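Local structure of putative hyaluronoglucosaminidase (Clostridium perfringens, 6PWI) at residues 109-113 and 114-118. The protein is a secreted, probably cell-wall-attached family 84 glycoside hydrolase, thought to act as a hexosaminidase, of which this chain carries the N-terminal and catalytic domains. Residues are numbered along the deposited sequence; the frame is centred on the assembly and turned at random.
Sequences KYFTD and NNLVN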
ATOM      1  N   LYS A 109      28.452  14.569  15.289  1.00 33.00           N
ATOM      2  CA  LYS A 109      29.250  15.715  15.687  1.00 34.83           C
ATOM      3  C   LYS A 109      28.902  16.921  14.818  1.00 35.11           C
ATOM      4  O   LYS A 109      28.680  18.013  15.335  1.00 33.80           O
ATOM      5  CB  LYS A 109      30.735  15.361  15.573  1.00 38.32           C
ATOM      6  CG  LYS A 109      31.690  16.325  16.256  1.00 40.18           C
ATOM      7  CD  LYS A 109      33.038  15.701  16.550  1.00 43.07           C
ATOM      8  CE  LYS A 109      33.896  16.568  17.447  1.00 43.92           C
ATOM      9  NZ  LYS A 109      34.199  17.860  16.788  1.00 44.47           N
ATOM     10  N   TYR A 110      28.852  16.712  13.495  1.00 34.36           N
ATOM     11  CA  TYR A 110      28.550  17.789  12.564  1.00 32.58           C
ATOM     12  C   TYR A 110      27.214  18.446  12.918  1.00 32.07           C
ATOM     13  O   TYR A 110      27.106  19.666  12.871  1.00 32.29           O
ATOM     14  CB  TYR A 110      28.639  17.313  11.111  1.00 32.28           C
ATOM     15  CG  TYR A 110      27.948  18.218  10.121  1.00 34.93           C
ATOM     16  CD1 TYR A 110      28.600  19.305   9.552  1.00 34.59           C
ATOM     17  CD2 TYR A 110      26.624  17.995   9.766  1.00 35.11           C
ATOM     18  CE1 TYR A 110      27.954  20.145   8.656  1.00 34.34           C
ATOM     19  CE2 TYR A 110      25.964  18.824   8.876  1.00 34.24           C
ATOM     20  CZ  TYR A 110      26.631  19.901   8.323  1.00 35.24           C
ATOM     21  OH  TYR A 110      25.963  20.703   7.448  1.00 37.26           O
ATOM     22  N   PHE A 111      26.205  17.643  13.278  1.00 31.97           N
ATOM     23  CA  PHE A 111      24.890  18.183  13.591  1.00 32.93           C
ATOM     24  C   PHE A 111      24.922  18.950  14.908  1.00 35.71           C
ATOM     25  O   PHE A 111      24.341  20.024  15.008  1.00 39.06           O
ATOM     26  CB  PHE A 111      23.810  17.100  13.608  1.00 30.86           C
ATOM     27  CG  PHE A 111      23.209  16.801  12.259  1.00 29.77           C
ATOM     28  CD1 PHE A 111      22.060  17.450  11.837  1.00 29.29           C
ATOM     29  CD2 PHE A 111      23.796  15.875  11.409  1.00 28.97           C
ATOM     30  CE1 PHE A 111      21.511  17.178  10.592  1.00 29.09           C
ATOM     31  CE2 PHE A 111      23.247  15.603  10.166  1.00 29.12           C
ATOM     32  CZ  PHE A 111      22.106  16.256   9.759  1.00 28.79           C
ATOM     33  N   THR A 112      25.602  18.387  15.911  1.00 38.60           N
ATOM     34  CA  THR A 112      25.763  19.034  17.203  1.00 41.96           C
ATOM     35  C   THR A 112      26.510  20.363  17.059  1.00 42.61           C
ATOM     36  O   THR A 112      26.040  21.391  17.538  1.00 42.04           O
ATOM     37  CB  THR A 112      26.456  18.093  18.196  1.00 42.02           C
ATOM     38  OG1 THR A 112      25.569  16.992  18.400  1.00 43.66           O
ATOM     39  CG2 THR A 112      26.784  18.761  19.516  1.00 41.12           C
ATOM     40  N   ASP A 113      27.671  20.324  16.393  1.00 44.13           N
ATOM     41  CA  ASP A 113      28.593  21.447  16.333  1.00 46.56           C
ATOM     42  C   ASP A 113      27.981  22.597  15.538  1.00 49.57           C
ATOM     43  O   ASP A 113      28.286  23.753  15.812  1.00 52.25           O
ATOM     44  CB  ASP A 113      29.940  21.053  15.718  1.00 46.02           C
ATOM     45  CG  ASP A 113      30.875  20.286  16.643  1.00 46.35           C
ATOM     46  OD1 ASP A 113      30.537  20.119  17.841  1.00 44.81           O
ATOM     47  OD2 ASP A 113      31.939  19.854  16.153  1.00 46.84           O
ATOM     48  N   ASN A 114      27.135  22.267  14.553  1.00 51.42           N
ATOM     49  CA  ASN A 114      26.541  23.260  13.672  1.00 50.59           C
ATOM     50  C   ASN A 114      25.150  23.652  14.165  1.00 51.98           C
ATOM     51  O   ASN A 114      24.530  24.551  13.604  1.00 52.17           O
ATOM     52  CB  ASN A 114      26.552  22.807  12.211  1.00 49.37           C
ATOM     53  CG  ASN A 114      27.917  22.948  11.573  1.00 52.33           C
ATOM     54  OD1 ASN A 114      28.282  24.029  11.120  1.00 54.04           O
ATOM     55  ND2 ASN A 114      28.677  21.865  11.527  1.00 51.64           N
ATOM     56  N   ASN A 115      24.662  22.948  15.193  1.00 54.46           N
ATOM     57  CA  ASN A 115      23.479  23.335  15.946  1.00 59.88           C
ATOM     58  C   ASN A 115      22.247  23.420  15.039  1.00 60.01           C
ATOM     59  O   ASN A 115      21.592  24.457  14.970  1.00 57.25           O
ATOM     60  CB  ASN A 115      23.750  24.607  16.759  1.00 65.46           C
ATOM     61  CG  ASN A 115      22.745  24.833  17.866  1.00 71.63           C
ATOM     62  OD1 ASN A 115      22.209  23.881  18.431  1.00 73.44           O
ATOM     63  ND2 ASN A 115      22.488  26.093  18.183  1.00 74.69           N
ATOM     64  N   LEU A 116      21.909  22.304  14.381  1.00 62.87           N
ATOM     65  CA  LEU A 116      20.884  22.306  13.348  1.00 63.73           C
ATOM     66  C   LEU A 116      19.516  21.886  13.896  1.00 67.47           C
ATOM     67  O   LEU A 116      18.501  22.326  13.358  1.00 67.66           O
ATOM     68  CB  LEU A 116      21.317  21.418  12.174  1.00 58.71           C
ATOM     69  CG  LEU A 116      22.598  21.831  11.446  1.00 56.92           C
ATOM     70  CD1 LEU A 116      23.116  20.700  10.570  1.00 55.25           C
ATOM     71  CD2 LEU A 116      22.384  23.086  10.612  1.00 56.43           C
ATOM     72  N   VAL A 117      19.477  21.049  14.948  1.00 68.27           N
ATOM     73  CA  VAL A 117      18.218  20.423  15.345  1.00 74.28           C
ATOM     74  C   VAL A 117      18.107  20.208  16.856  1.00 84.88           C
ATOM     75  O   VAL A 117      18.970  20.628  17.626  1.00 87.82           O
ATOM     76  CB  VAL A 117      17.962  19.102  14.590  1.00 69.26           C
ATOM     77  CG1 VAL A 117      17.418  19.328  13.189  1.00 68.82           C
ATOM     78  CG2 VAL A 117      19.181  18.191  14.586  1.00 65.95           C
ATOM     79  N   ASN A 118      17.016  19.519  17.245  1.00 93.42           N
ATOM     80  CA  ASN A 118      16.592  19.269  18.618  1.00 89.24           C
ATOM     81  C   ASN A 118      16.529  17.771  18.895  1.00 88.63           C
ATOM     82  O   ASN A 118      15.940  17.022  18.118  1.00 82.47           O
ATOM     83  CB  ASN A 118      15.172  19.781  18.882  1.00 82.91           C
ATOM     84  CG  ASN A 118      15.119  21.267  19.154  1.00 81.19           C
ATOM     85  OD1 ASN A 118      14.362  21.988  18.513  1.00 80.17           O
ATOM     86  ND2 ASN A 118      15.925  21.732  20.095  1.00 82.04           N
TER
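Asn114 turns its side-chain amide back onto the last turn of the helix, where ND2 donates to Tyr110 O at 3.0 Å. With CG beside the backbone N and anti to the carbonyl carbon (chi1 -77°), the amide swings back to that oxygen. The bond is fairly straight (160° at the hydrogen), runs in the carbonyl plane onto a lone pair and keeps the carbonyl oxygen within the plane of the amide. The backbone N of Asn114 reaches the same oxygen from above the carbonyl plane, at 3.1 Å, so two N-H groups of one residue grip a single acceptor. Asparagine suits this place because its short side chain ends in a donor that can reach a carbonyl one turn back. The amide also lies beside the Tyr110 ring, oblique to it. The helix ends here in a Schellman motif: the positive phi of Asn115 (60°), a conformation asparagine tolerates well, turns the chain after it, so that Leu116 N bonds weakly back to Phe111 O while Asn115 N bonds weakly to Thr112 O. The reversal brings Leu116 against the two aromatic rings, its CD1 standing 3.6 Å from Phe111 CD1 and 3.8 Å from Tyr110 CE2. Val117 CG2 adds a looser contact to Phe111 CD1, at 4.0 Å. Leucine and valine suit the place because their methyls offer the rings apolar surface. Beneath, Phe111 is buried against Val129, Ala138 and Leu140, seating helix 106-114 on the mixed sheet of the N-terminal domain. On the exposed flank, Lys109 NZ lies 3.1 Å from Asp113 OD2, a salt bridge through the syn lone pair of OD2.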